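Local structure of glycoside Hydrolase (Bacteroides uniformis, 5T99) at residues Ser160-Gly165 against Ala371-Thr376; Phe540-Pro545 against Gln672-Leu677; Lys139-Lys142 against Glu146-Leu149; Ile290-Phe295 against Phe301-Lys306. The protein probably hydrolyses terminal beta-galactosidic linkages of agarose-derived oligosaccharides as a glycoside hydrolase of family 2, and binds the inhibitor D-galacto-isofagomine. All coordinates share one frame; numbering follows the deposited sequence. Where two conformers were deposited one is given.

Contact 1: residues Ser160-Gly165 against Ala371-Thr376; sequences SRWYPG and AFDEWT. With GIF (D-galacto-isofagomine), chain C.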
loop_
_atom_site.group_PDB
_atom_site.type_symbol
_atom_site.label_atom_id
_atom_site.label_comp_id
_atom_site.label_asym_id
_atom_site.label_seq_id
_atom_site.Cartn_x
_atom_site.Cartn_y
_atom_site.Cartn_z
ATOM N N SER A 160 -6.999 -7.900 -15.353
ATOM C CA SER A 160 -6.615 -7.842 -13.939
ATOM C C SER A 160 -7.413 -8.841 -13.103
ATOM O O SER A 160 -8.615 -8.934 -13.259
ATOM C CB SER A 160 -6.833 -6.433 -13.396
ATOM O OG SER A 160 -6.297 -6.328 -12.097
ATOM N N ARG A 161 -6.742 -9.567 -12.212
ATOM C CA ARG A 161 -7.411 -10.496 -11.285
ATOM C C ARG A 161 -7.962 -9.796 -10.037
ATOM O O ARG A 161 -8.674 -10.405 -9.255
ATOM C CB ARG A 161 -6.459 -11.607 -10.839
ATOM C CG ARG A 161 -5.838 -12.382 -11.984
ATOM C CD ARG A 161 -5.040 -13.577 -11.498
ATOM N NE ARG A 161 -3.905 -13.207 -10.639
ATOM C CZ ARG A 161 -3.891 -13.238 -9.303
ATOM N NH1 ARG A 161 -2.790 -12.881 -8.655
ATOM N NH2 ARG A 161 -4.947 -13.615 -8.592
ATOM N N TRP A 162 -7.614 -8.526 -9.841
ATOM C CA TRP A 162 -8.124 -7.721 -8.725
ATOM C C TRP A 162 -8.564 -6.382 -9.285
ATOM O O TRP A 162 -8.311 -6.092 -10.449
ATOM C CB TRP A 162 -7.033 -7.518 -7.663
ATOM C CG TRP A 162 -5.797 -6.844 -8.191
ATOM C CD1 TRP A 162 -5.527 -5.511 -8.191
ATOM C CD2 TRP A 162 -4.687 -7.478 -8.825
ATOM N NE1 TRP A 162 -4.307 -5.270 -8.772
ATOM C CE2 TRP A 162 -3.767 -6.464 -9.169
ATOM C CE3 TRP A 162 -4.367 -8.807 -9.110
ATOM C CZ2 TRP A 162 -2.548 -6.735 -9.792
ATOM C CZ3 TRP A 162 -3.149 -9.080 -9.733
ATOM C CH2 TRP A 162 -2.256 -8.043 -10.065
ATOM N N TYR A 163 -9.203 -5.566 -8.453
ATOM C CA TYR A 163 -9.661 -4.238 -8.868
ATOM C C TYR A 163 -8.461 -3.342 -9.194
ATOM O O TYR A 163 -7.661 -3.041 -8.301
ATOM C CB TYR A 163 -10.492 -3.588 -7.763
ATOM C CG TYR A 163 -10.940 -2.186 -8.061
ATOM C CD1 TYR A 163 -12.039 -1.962 -8.870
ATOM C CD2 TYR A 163 -10.274 -1.081 -7.532
ATOM C CE1 TYR A 163 -12.471 -0.678 -9.164
ATOM C CE2 TYR A 163 -10.698 0.214 -7.818
ATOM C CZ TYR A 163 -11.809 0.402 -8.634
ATOM O OH TYR A 163 -12.280 1.650 -8.948
ATOM N N PRO A 164 -8.336 -2.918 -10.461
ATOM C CA PRO A 164 -7.231 -2.041 -10.855
ATOM C C PRO A 164 -7.512 -0.548 -10.740
ATOM O O PRO A 164 -6.561 0.249 -10.690
ATOM C CB PRO A 164 -7.030 -2.392 -12.323
ATOM C CG PRO A 164 -8.399 -2.739 -12.803
ATOM C CD PRO A 164 -9.164 -3.289 -11.621
ATOM N N GLY A 165 -8.791 -0.172 -10.722
ATOM C CA GLY A 165 -9.188 1.214 -10.984
ATOM C C GLY A 165 -9.122 1.511 -12.478
ATOM O O GLY A 165 -8.727 0.655 -13.273
ATOM N N ALA A 371 7.008 -6.469 -9.303
ATOM C CA ALA A 371 6.845 -5.907 -10.638
ATOM C C ALA A 371 5.611 -6.417 -11.390
ATOM O O ALA A 371 4.893 -5.609 -11.980
ATOM C CB ALA A 371 8.098 -6.176 -11.472
ATOM N N PHE A 372 5.388 -7.738 -11.377
ATOM C CA PHE A 372 4.457 -8.392 -12.308
ATOM C C PHE A 372 3.697 -9.544 -11.675
ATOM O O PHE A 372 4.189 -10.200 -10.751
ATOM C CB PHE A 372 5.197 -8.970 -13.525
ATOM C CG PHE A 372 6.092 -7.991 -14.234
ATOM C CD1 PHE A 372 5.574 -6.838 -14.791
ATOM C CD2 PHE A 372 7.455 -8.240 -14.356
ATOM C CE1 PHE A 372 6.399 -5.932 -15.445
ATOM C CE2 PHE A 372 8.287 -7.344 -15.009
ATOM C CZ PHE A 372 7.761 -6.184 -15.559
ATOM N N ASP A 373 2.509 -9.803 -12.214
ATOM C CA ASP A 373 1.670 -10.947 -11.817
ATOM C C ASP A 373 1.698 -12.092 -12.840
ATOM O O ASP A 373 1.310 -13.219 -12.518
ATOM C CB ASP A 373 0.230 -10.478 -11.579
ATOM C CG ASP A 373 -0.680 -11.590 -11.112
ATOM O OD1 ASP A 373 -0.359 -12.242 -10.090
ATOM O OD2 ASP A 373 -1.719 -11.817 -11.776
ATOM N N GLU A 374 2.139 -11.815 -14.064
ATOM C CA GLU A 374 2.376 -12.876 -15.065
ATOM C C GLU A 374 3.490 -12.451 -16.021
ATOM O O GLU A 374 3.760 -11.263 -16.156
ATOM C CB GLU A 374 1.087 -13.194 -15.839
ATOM C CG GLU A 374 0.537 -12.032 -16.651
ATOM C CD GLU A 374 -0.765 -12.360 -17.370
ATOM O OE1 GLU A 374 -1.702 -12.844 -16.725
ATOM O OE2 GLU A 374 -0.862 -12.110 -18.581
ATOM N N TRP A 375 4.129 -13.421 -16.676
ATOM C CA TRP A 375 5.250 -13.121 -17.562
ATOM C C TRP A 375 4.858 -13.355 -19.012
ATOM O O TRP A 375 4.139 -12.533 -19.555
ATOM C CB TRP A 375 6.504 -13.895 -17.158
ATOM C CG TRP A 375 7.045 -13.559 -15.813
ATOM C CD1 TRP A 375 6.786 -12.445 -15.064
ATOM C CD2 TRP A 375 7.977 -14.343 -15.062
ATOM N NE1 TRP A 375 7.486 -12.497 -13.884
ATOM C CE2 TRP A 375 8.228 -13.649 -13.856
ATOM C CE3 TRP A 375 8.626 -15.569 -15.291
ATOM C CZ2 TRP A 375 9.090 -14.139 -12.879
ATOM C CZ3 TRP A 375 9.487 -16.051 -14.326
ATOM C CH2 TRP A 375 9.712 -15.336 -13.129
ATOM N N THR A 376 5.320 -14.444 -19.641
ATOM C CA THR A 376 4.959 -14.743 -21.036
ATOM C C THR A 376 3.675 -15.555 -21.128
ATOM O O THR A 376 3.013 -15.499 -22.150
ATOM C CB THR A 376 6.073 -15.495 -21.808
ATOM O OG1 THR A 376 6.180 -16.853 -21.347
ATOM C CG2 THR A 376 7.421 -14.776 -21.665
HETATM C C GIF C . -2.380 -14.643 -5.334
HETATM N N GIF C . -2.453 -15.824 -4.488
HETATM O O GIF C . -6.081 -16.671 -2.141
HETATM C C1 GIF C . -3.287 -13.557 -4.791
HETATM O O1 GIF C . -5.304 -14.470 -5.725
HETATM C C2 GIF C . -4.687 -14.089 -4.496
HETATM O O2 GIF C . -3.372 -12.499 -5.743
HETATM C C3 GIF C . -4.648 -15.284 -3.549
HETATM C C4 GIF C . -3.740 -16.377 -4.104
HETATM C C5 GIF C . -6.054 -15.835 -3.307
HETATM O O HOH W 1 -3.772 -9.292 -12.896
#
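Asp373 OD1 is gripped by several donors. Arg161 NH1 reaches Asp373 OD1 at 2.9 Å, and Lys379 NZ and Asn416 ND2 hold it too. The contact joins a loop of the family 2 sugar binding domain to the TIM-barrel loop after strand 366-370, beside the ligand pocket. Arg161 takes the carboxylate side-on with two nitrogens, one to each oxygen. Arg161 NE lies 2.8 Å from Asp373 OD2, with an N-H...O angle of 162°. Both oxygens are met on the syn side, NH1 coming in farther from the carboxylate plane than NE; the guanidinium and carboxylate planes are 38° apart. A bend at chi3 (-62°) turns the Arg161 head so that its other edge faces the inhibitor. There Arg161 NH2 donates to GIF O1 at 3.0 Å, and Arg161 NH1 donates to GIF O2 at the same distance. NH1 therefore serves both aspartate and ligand. As a second-shell residue, Asp373 probably helps to fix the rotation of the guanidinium and to offset its charge. Trp162 meets Asp373 edge-on, Trp162 CH2 lying 3.8 Å from Asp373 CB. A water accepts from Arg161 N at 3.1 Å and makes a weak bond to Asp373 OD2.

Contact 2: residues Phe540-Pro545 against Gln672-Leu677; sequences FQEMNP and QSKYRL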
loop_
_atom_site.group_PDB
_atom_site.type_symbol
_atom_site.label_atom_id
_atom_site.label_comp_id
_atom_site.label_asym_id
_atom_site.label_seq_id
_atom_site.Cartn_x
_atom_site.Cartn_y
_atom_site.Cartn_z
ATOM N N PHE A 540 4.418 -23.405 11.950
ATOM C CA PHE A 540 5.500 -23.798 11.040
ATOM C C PHE A 540 6.622 -22.747 10.949
ATOM O O PHE A 540 7.763 -23.115 10.664
ATOM C CB PHE A 540 4.957 -24.213 9.660
ATOM C CG PHE A 540 4.302 -25.587 9.646
ATOM C CD1 PHE A 540 5.076 -26.748 9.738
ATOM C CD2 PHE A 540 2.915 -25.730 9.540
ATOM C CE1 PHE A 540 4.484 -28.015 9.726
ATOM C CE2 PHE A 540 2.318 -26.999 9.523
ATOM C CZ PHE A 540 3.102 -28.139 9.620
ATOM N N GLN A 541 6.324 -21.468 11.221
ATOM C CA GLN A 541 7.377 -20.443 11.376
ATOM C C GLN A 541 8.260 -20.729 12.585
ATOM O O GLN A 541 9.485 -20.578 12.501
ATOM C CB GLN A 541 6.812 -19.019 11.489
ATOM C CG GLN A 541 6.225 -18.466 10.199
ATOM C CD GLN A 541 7.249 -18.040 9.137
ATOM O OE1 GLN A 541 8.419 -17.746 9.424
ATOM N NE2 GLN A 541 6.787 -17.983 7.890
ATOM N N GLU A 542 7.653 -21.131 13.705
ATOM C CA GLU A 542 8.423 -21.478 14.913
ATOM C C GLU A 542 9.288 -22.718 14.714
ATOM O O GLU A 542 10.416 -22.740 15.178
ATOM C CB GLU A 542 7.521 -21.654 16.134
ATOM C CG GLU A 542 6.938 -20.335 16.624
ATOM C CD GLU A 542 5.895 -20.496 17.723
ATOM O OE1 GLU A 542 5.951 -21.527 18.454
ATOM O OE2 GLU A 542 5.029 -19.584 17.851
ATOM N N MET A 543 8.776 -23.731 14.021
ATOM C CA MET A 543 9.550 -24.951 13.773
ATOM C C MET A 543 10.629 -24.803 12.688
ATOM O O MET A 543 11.485 -25.684 12.558
ATOM C CB MET A 543 8.610 -26.113 13.426
ATOM C CG MET A 543 7.661 -26.511 14.555
ATOM S SD MET A 543 8.454 -26.564 16.173
ATOM C CE MET A 543 9.674 -27.851 15.920
ATOM N N ASN A 544 10.588 -23.714 11.913
ATOM C CA ASN A 544 11.552 -23.474 10.828
ATOM C C ASN A 544 12.156 -22.058 10.949
ATOM O O ASN A 544 11.825 -21.162 10.157
ATOM C CB ASN A 544 10.874 -23.695 9.467
ATOM C CG ASN A 544 10.423 -25.145 9.257
ATOM O OD1 ASN A 544 11.233 -26.027 8.945
ATOM N ND2 ASN A 544 9.126 -25.397 9.425
ATOM N N PRO A 545 13.068 -21.859 11.933
ATOM C CA PRO A 545 13.684 -20.541 12.202
ATOM C C PRO A 545 14.461 -19.888 11.043
ATOM O O PRO A 545 14.643 -18.674 11.052
ATOM C CB PRO A 545 14.643 -20.818 13.374
ATOM C CG PRO A 545 14.848 -22.289 13.398
ATOM C CD PRO A 545 13.612 -22.909 12.823
ATOM N N GLN A 672 -4.541 -28.734 17.277
ATOM C CA GLN A 672 -4.500 -28.208 18.645
ATOM C C GLN A 672 -3.646 -26.928 18.683
ATOM O O GLN A 672 -2.416 -27.000 18.720
ATOM C CB GLN A 672 -3.934 -29.248 19.632
ATOM C CG GLN A 672 -4.668 -30.589 19.698
ATOM C CD GLN A 672 -6.163 -30.469 19.964
ATOM O OE1 GLN A 672 -6.982 -30.914 19.160
ATOM N NE2 GLN A 672 -6.525 -29.862 21.086
ATOM N N SER A 673 -4.302 -25.766 18.681
ATOM C CA SER A 673 -3.612 -24.471 18.591
ATOM C C SER A 673 -3.257 -23.873 19.954
ATOM O O SER A 673 -4.115 -23.714 20.824
ATOM C CB SER A 673 -4.457 -23.467 17.801
ATOM O OG SER A 673 -3.833 -22.198 17.774
ATOM N N LYS A 674 -1.991 -23.511 20.124
ATOM C CA LYS A 674 -1.564 -22.777 21.316
ATOM C C LYS A 674 -1.784 -21.266 21.201
ATOM O O LYS A 674 -1.405 -20.536 22.106
ATOM C CB LYS A 674 -0.096 -23.074 21.657
ATOM C CG LYS A 674 0.970 -22.546 20.697
ATOM C CD LYS A 674 2.349 -22.866 21.265
ATOM C CE LYS A 674 3.487 -22.607 20.281
ATOM N NZ LYS A 674 4.718 -23.394 20.622
ATOM N N TYR A 675 -2.405 -20.800 20.122
ATOM C CA TYR A 675 -2.506 -19.373 19.839
ATOM C C TYR A 675 -3.875 -18.770 20.173
ATOM O O TYR A 675 -4.073 -17.573 19.987
ATOM C CB TYR A 675 -2.143 -19.131 18.364
ATOM C CG TYR A 675 -0.794 -19.726 18.020
ATOM C CD1 TYR A 675 0.386 -19.089 18.409
ATOM C CD2 TYR A 675 -0.694 -20.944 17.347
ATOM C CE1 TYR A 675 1.626 -19.641 18.117
ATOM C CE2 TYR A 675 0.538 -21.507 17.052
ATOM C CZ TYR A 675 1.697 -20.858 17.432
ATOM O OH TYR A 675 2.926 -21.417 17.139
ATOM N N ARG A 676 -4.806 -19.607 20.642
ATOM C CA ARG A 676 -6.117 -19.176 21.113
ATOM C C ARG A 676 -6.417 -19.826 22.466
ATOM O O ARG A 676 -5.973 -20.942 22.727
ATOM C CB ARG A 676 -7.210 -19.579 20.127
ATOM C CG ARG A 676 -6.829 -19.417 18.679
ATOM C CD ARG A 676 -8.008 -19.677 17.772
ATOM N NE ARG A 676 -7.605 -19.638 16.373
ATOM C CZ ARG A 676 -8.433 -19.471 15.348
ATOM N NH1 ARG A 676 -9.740 -19.278 15.539
ATOM N NH2 ARG A 676 -7.946 -19.474 14.111
ATOM N N LEU A 677 -7.148 -19.099 23.314
ATOM C CA LEU A 677 -7.670 -19.605 24.584
ATOM C C LEU A 677 -9.169 -19.719 24.412
ATOM O O LEU A 677 -9.775 -18.850 23.795
ATOM C CB LEU A 677 -7.361 -18.646 25.735
ATOM C CG LEU A 677 -5.903 -18.331 26.050
ATOM C CD1 LEU A 677 -5.832 -17.331 27.186
ATOM C CD2 LEU A 677 -5.125 -19.583 26.406
#
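Glu542 CG lies anti to its carbonyl carbon (chi1 -71°), and the chain then runs out extended (chi2 172°) to bring the carboxylate to Lys674 and Tyr675. Glu542 OE1 forms a salt bridge with Lys674 NZ at 3.1 Å. Glu542 OE2 accepts from Tyr675 OH at 2.9 Å. Both hydrogen bonds are weak. OE2 comes in at the edge of the Tyr675 ring, close to its plane, while the carboxylate is turned 72° from the ring. Lys674 CG lies 3.7 Å above the centre of the Tyr675 ring, and its chain runs extended across that face. A phenylalanine in place of Tyr675 would probably leave Glu542 OE2 without its hydroxyl donor, with a weak bond from Gln606 NE2 remaining, and the carboxylate freer to turn. Ser673 OG accepts from Tyr675 N at 3.1 Å, an ST turn that shapes the chain just after strand 670-673. The contact bridges helix 534-543 and this turn, while Tyr675 also packs edge-to-face on Phe538 and against Gln606 of helix 598-607.

Contact 3: residues Lys139-Lys142 against Glu146-Leu149; sequences KYLK and ENVL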
loop_
_atom_site.group_PDB
_atom_site.type_symbol
_atom_site.label_atom_id
_atom_site.label_comp_id
_atom_site.label_asym_id
_atom_site.label_seq_id
_atom_site.Cartn_x
_atom_site.Cartn_y
_atom_site.Cartn_z
ATOM N N LYS A 139 9.282 20.384 -28.129
ATOM C CA LYS A 139 9.240 20.740 -29.558
ATOM C C LYS A 139 7.869 21.241 -30.034
ATOM O O LYS A 139 7.802 22.000 -30.994
ATOM C CB LYS A 139 9.692 19.560 -30.426
ATOM C CG LYS A 139 11.159 19.241 -30.249
ATOM C CD LYS A 139 11.567 17.975 -30.981
ATOM C CE LYS A 139 13.024 17.632 -30.685
ATOM N NZ LYS A 139 13.594 16.731 -31.728
ATOM N N TYR A 140 6.800 20.831 -29.352
ATOM C CA TYR A 140 5.434 21.157 -29.745
ATOM C C TYR A 140 4.787 22.265 -28.908
ATOM O O TYR A 140 3.681 22.711 -29.229
ATOM C CB TYR A 140 4.589 19.896 -29.671
ATOM C CG TYR A 140 5.258 18.717 -30.340
ATOM C CD1 TYR A 140 5.490 18.715 -31.724
ATOM C CD2 TYR A 140 5.690 17.616 -29.597
ATOM C CE1 TYR A 140 6.114 17.641 -32.347
ATOM C CE2 TYR A 140 6.316 16.539 -30.210
ATOM C CZ TYR A 140 6.525 16.556 -31.579
ATOM O OH TYR A 140 7.145 15.493 -32.184
ATOM N N LEU A 141 5.467 22.712 -27.850
ATOM C CA LEU A 141 4.912 23.707 -26.931
ATOM C C LEU A 141 4.827 25.068 -27.598
ATOM O O LEU A 141 5.782 25.509 -28.215
ATOM C CB LEU A 141 5.779 23.817 -25.673
ATOM C CG LEU A 141 5.335 24.757 -24.546
ATOM C CD1 LEU A 141 3.988 24.346 -23.984
ATOM C CD2 LEU A 141 6.384 24.775 -23.448
ATOM N N LYS A 142 3.678 25.720 -27.451
ATOM C CA LYS A 142 3.421 27.029 -28.040
ATOM C C LYS A 142 3.405 28.079 -26.938
ATOM O O LYS A 142 2.512 28.082 -26.091
ATOM C CB LYS A 142 2.076 27.021 -28.765
ATOM C CG LYS A 142 1.944 25.950 -29.836
ATOM C CD LYS A 142 0.584 26.027 -30.527
ATOM C CE LYS A 142 0.427 24.918 -31.564
ATOM N NZ LYS A 142 0.067 25.466 -32.906
ATOM N N GLU A 146 -2.536 28.864 -26.716
ATOM C CA GLU A 146 -3.147 27.727 -26.038
ATOM C C GLU A 146 -2.499 26.411 -26.465
ATOM O O GLU A 146 -2.060 26.269 -27.606
ATOM C CB GLU A 146 -4.658 27.703 -26.278
ATOM C CG GLU A 146 -5.410 28.792 -25.515
ATOM C CD GLU A 146 -5.417 28.588 -24.002
ATOM O OE1 GLU A 146 -4.995 27.517 -23.517
ATOM O OE2 GLU A 146 -5.850 29.506 -23.280
ATOM N N ASN A 147 -2.423 25.475 -25.518
ATOM C CA ASN A 147 -1.903 24.124 -25.738
ATOM C C ASN A 147 -2.907 23.128 -25.192
ATOM O O ASN A 147 -3.622 23.435 -24.252
ATOM C CB ASN A 147 -0.568 23.906 -25.018
ATOM C CG ASN A 147 0.527 24.815 -25.521
ATOM O OD1 ASN A 147 1.371 24.406 -26.322
ATOM N ND2 ASN A 147 0.526 26.055 -25.057
ATOM N N VAL A 148 -2.935 21.931 -25.769
ATOM C CA VAL A 148 -3.889 20.893 -25.388
ATOM C C VAL A 148 -3.168 19.556 -25.210
ATOM O O VAL A 148 -2.708 18.934 -26.182
ATOM C CB VAL A 148 -5.022 20.765 -26.442
ATOM C CG1 VAL A 148 -5.961 19.610 -26.120
ATOM C CG2 VAL A 148 -5.818 22.068 -26.541
ATOM N N LEU A 149 -3.093 19.123 -23.959
ATOM C CA LEU A 149 -2.614 17.802 -23.619
ATOM C C LEU A 149 -3.821 16.873 -23.513
ATOM O O LEU A 149 -4.736 17.136 -22.719
ATOM C CB LEU A 149 -1.852 17.843 -22.286
ATOM C CG LEU A 149 -1.202 16.545 -21.802
ATOM C CD1 LEU A 149 -0.249 16.000 -22.850
ATOM C CD2 LEU A 149 -0.499 16.790 -20.474
#
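Asn147 and Lys142 meet through a pair of hydrogen bonds in which the asparagine amide pairs with the lysine backbone. Lys142 N donates to Asn147 OD1 at 2.9 Å, with an N-H...O angle of 165°. In return Asn147 ND2 donates to Lys142 O at 3.0 Å, and this bond is straighter still at 174°. Both run in the carbonyl plane of their acceptor, on a lone pair. The amide thus pairs with both the N-H and the C=O of one residue, as a backbone peptide group can. The two segments belong to the family 2 sugar binding domain. They close the short connection from the loop after strand 133-136 into strand 146-153. Asn147 CG stands anti to its carbonyl carbon (chi1 -63°), which turns the amide toward the loop. The Lys142 side chain starts toward the asparagine, with Lys142 CB 3.6 Å from Asn147 OD1, but the ammonium end turns off from it. Lys142 CD passes 3.9 Å from Glu146 O. Leu141 adds an apolar side, its CD1 lying 3.5 Å from Asn147 OD1 and its chain crossing the asparagine at about a right angle. Asn119 ND2 also donates to Asn147 OD1, and ND2 of Asn147 reaches Phe92 O. Each polar end of this buried amide therefore has two partners, which probably holds the side chain fixed in position and rotation.

Contact 4: residues Ile290-Phe295 against Phe301-Lys306; sequences IRKICF and FLNGEK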
loop_
_atom_site.group_PDB
_atom_site.type_symbol
_atom_site.label_atom_id
_atom_site.label_comp_id
_atom_site.label_asym_id
_atom_site.label_seq_id
_atom_site.Cartn_x
_atom_site.Cartn_y
_atom_site.Cartn_z
ATOM N N ILE A 290 19.765 5.896 5.760
ATOM C CA ILE A 290 21.043 5.255 6.006
ATOM C C ILE A 290 20.826 3.968 6.806
ATOM O O ILE A 290 20.611 3.991 8.026
ATOM C CB ILE A 290 22.019 6.209 6.732
ATOM C CG1 ILE A 290 22.181 7.505 5.921
ATOM C CG2 ILE A 290 23.365 5.531 6.960
ATOM C CD1 ILE A 290 23.192 8.501 6.477
ATOM N N ARG A 291 20.880 2.847 6.099
ATOM C CA ARG A 291 20.773 1.529 6.709
ATOM C C ARG A 291 21.486 0.536 5.817
ATOM O O ARG A 291 21.565 0.744 4.602
ATOM C CB ARG A 291 19.295 1.127 6.954
ATOM C CG ARG A 291 18.553 0.386 5.833
ATOM C CD ARG A 291 18.241 1.290 4.671
ATOM N NE ARG A 291 17.613 0.583 3.545
ATOM C CZ ARG A 291 18.259 -0.009 2.528
ATOM N NH1 ARG A 291 17.553 -0.581 1.560
ATOM N NH2 ARG A 291 19.595 -0.043 2.457
ATOM N N LYS A 292 22.018 -0.513 6.436
ATOM C CA LYS A 292 22.603 -1.634 5.711
ATOM C C LYS A 292 21.655 -2.832 5.766
ATOM O O LYS A 292 20.902 -3.016 6.743
ATOM C CB LYS A 292 23.999 -2.020 6.233
ATOM C CG LYS A 292 24.075 -2.495 7.679
ATOM C CD LYS A 292 25.527 -2.663 8.119
ATOM C CE LYS A 292 25.669 -3.012 9.599
ATOM N NZ LYS A 292 26.899 -2.441 10.218
ATOM N N ILE A 293 21.673 -3.610 4.688
ATOM C CA ILE A 293 20.925 -4.857 4.622
ATOM C C ILE A 293 21.837 -5.966 4.142
ATOM O O ILE A 293 22.804 -5.742 3.429
ATOM C CB ILE A 293 19.656 -4.769 3.740
ATOM C CG1 ILE A 293 19.978 -4.281 2.322
ATOM C CG2 ILE A 293 18.609 -3.887 4.413
ATOM C CD1 ILE A 293 18.946 -4.689 1.300
ATOM N N CYS A 294 21.498 -7.173 4.539
ATOM C CA CYS A 294 22.350 -8.323 4.312
ATOM C C CYS A 294 21.474 -9.562 4.460
ATOM O O CYS A 294 20.524 -9.555 5.232
ATOM C CB CYS A 294 23.482 -8.319 5.350
ATOM S SG CYS A 294 24.874 -9.358 4.909
ATOM N N PHE A 295 21.773 -10.615 3.711
ATOM C CA PHE A 295 21.054 -11.871 3.865
ATOM C C PHE A 295 22.021 -13.040 3.683
ATOM O O PHE A 295 23.010 -12.946 2.947
ATOM C CB PHE A 295 19.883 -11.952 2.869
ATOM C CG PHE A 295 20.326 -12.130 1.451
ATOM C CD1 PHE A 295 20.483 -13.401 0.913
ATOM C CD2 PHE A 295 20.657 -11.028 0.673
ATOM C CE1 PHE A 295 20.943 -13.566 -0.390
ATOM C CE2 PHE A 295 21.108 -11.188 -0.633
ATOM C CZ PHE A 295 21.248 -12.458 -1.163
ATOM N N PHE A 301 19.043 -9.558 7.514
ATOM C CA PHE A 301 19.673 -8.701 8.503
ATOM C C PHE A 301 19.494 -7.229 8.147
ATOM O O PHE A 301 19.720 -6.834 7.008
ATOM C CB PHE A 301 21.161 -9.046 8.638
ATOM C CG PHE A 301 21.411 -10.434 9.150
ATOM C CD1 PHE A 301 21.653 -10.661 10.500
ATOM C CD2 PHE A 301 21.391 -11.525 8.277
ATOM C CE1 PHE A 301 21.870 -11.956 10.982
ATOM C CE2 PHE A 301 21.590 -12.823 8.745
ATOM C CZ PHE A 301 21.834 -13.038 10.104
ATOM N N LEU A 302 19.090 -6.442 9.147
ATOM C CA LEU A 302 18.955 -4.992 9.042
ATOM C C LEU A 302 19.872 -4.345 10.082
ATOM O O LEU A 302 19.737 -4.604 11.285
ATOM C CB LEU A 302 17.494 -4.575 9.283
ATOM C CG LEU A 302 17.204 -3.071 9.296
ATOM C CD1 LEU A 302 17.540 -2.447 7.951
ATOM C CD2 LEU A 302 15.757 -2.795 9.664
ATOM N N ASN A 303 20.804 -3.513 9.624
ATOM C CA ASN A 303 21.745 -2.820 10.521
ATOM C C ASN A 303 22.491 -3.793 11.470
ATOM O O ASN A 303 22.684 -3.528 12.662
ATOM C CB ASN A 303 21.010 -1.686 11.269
ATOM C CG ASN A 303 20.540 -0.587 10.331
ATOM O OD1 ASN A 303 21.215 -0.285 9.341
ATOM N ND2 ASN A 303 19.381 0.019 10.627
ATOM N N GLY A 304 22.889 -4.929 10.907
ATOM C CA GLY A 304 23.619 -5.957 11.623
ATOM C C GLY A 304 22.829 -6.883 12.529
ATOM O O GLY A 304 23.435 -7.720 13.176
ATOM N N GLU A 305 21.501 -6.748 12.591
ATOM C CA GLU A 305 20.657 -7.568 13.477
ATOM C C GLU A 305 19.683 -8.381 12.626
ATOM O O GLU A 305 19.204 -7.900 11.592
ATOM C CB GLU A 305 19.862 -6.692 14.452
ATOM C CG GLU A 305 20.698 -5.759 15.342
ATOM C CD GLU A 305 21.455 -6.485 16.454
ATOM O OE1 GLU A 305 22.650 -6.168 16.667
ATOM O OE2 GLU A 305 20.861 -7.371 17.122
ATOM N N LYS A 306 19.427 -9.617 13.052
ATOM C CA LYS A 306 18.353 -10.442 12.497
ATOM C C LYS A 306 17.060 -9.655 12.507
ATOM O O LYS A 306 16.695 -9.099 13.530
ATOM C CB LYS A 306 18.134 -11.711 13.326
ATOM C CG LYS A 306 18.755 -12.977 12.750
ATOM C CD LYS A 306 17.813 -13.695 11.767
ATOM C CE LYS A 306 18.344 -15.076 11.394
ATOM N NZ LYS A 306 18.352 -16.042 12.532
#
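Residues 292-294 run antiparallel to 301-303, with Cys294 and Phe301 as a hydrogen-bonded pair and Ile293 and Leu302 as a non-hydrogen-bonded pair. Phe301 N donates to Cys294 O at 2.7 Å, and Cys294 N donates back to Phe301 O. Asn303 N donates to Lys292 O at 2.9 Å. The Asn303 side chain adds a further bond, OD1 accepting from Lys292 N at 3.0 Å. Arg291 CB lies alongside this amide, 3.4 Å from Asn303 OD1, while Asn303 ND2 reaches Trp260 O. The strands form the beta hairpin 293-296 and 299-302, which leads through a type I' turn from Leu302 to Glu305 into strand 305-313 of the barrel. Asn303 and Gly304 hold the middle of that turn with positive phi. With an alanine at Asn303, Lys292 N and Trp260 O would probably each lose a side-chain partner, and the link from the turn to Lys292 would rest on the backbone bond. Leu302 CG is anti to its backbone N (chi1 176°), which sets Leu302 CD1 3.7 Å from Arg291 CG and 4.0 Å from Ile293 CG2. Phe301 turns its ring edge to Cys294 O, and Cys294 CB lies 4.1 Å from Phe301 CB.

In the fold
Contact 1 alone touches the inhibitor, through Arg161. Contact 3 lies in the same sugar binding domain as residues 160-165, earlier in the chain, and its centre is about 34 Å from that of contact 1. Contact 4 falls within the chain loop that contact 1 closes, with centres about 31 Å apart, and it leads into the first barrel strand. Contact 2 joins a helix of the barrel region to the DUF4982 range. Its centre lies about 33 Å from that of contact 1. Contacts 2 and 4 approach to about 5 Å between nearest atoms without touching. Contacts 2 and 3 lie on opposite sides of the chain's centre, about 63 Å apart between centres.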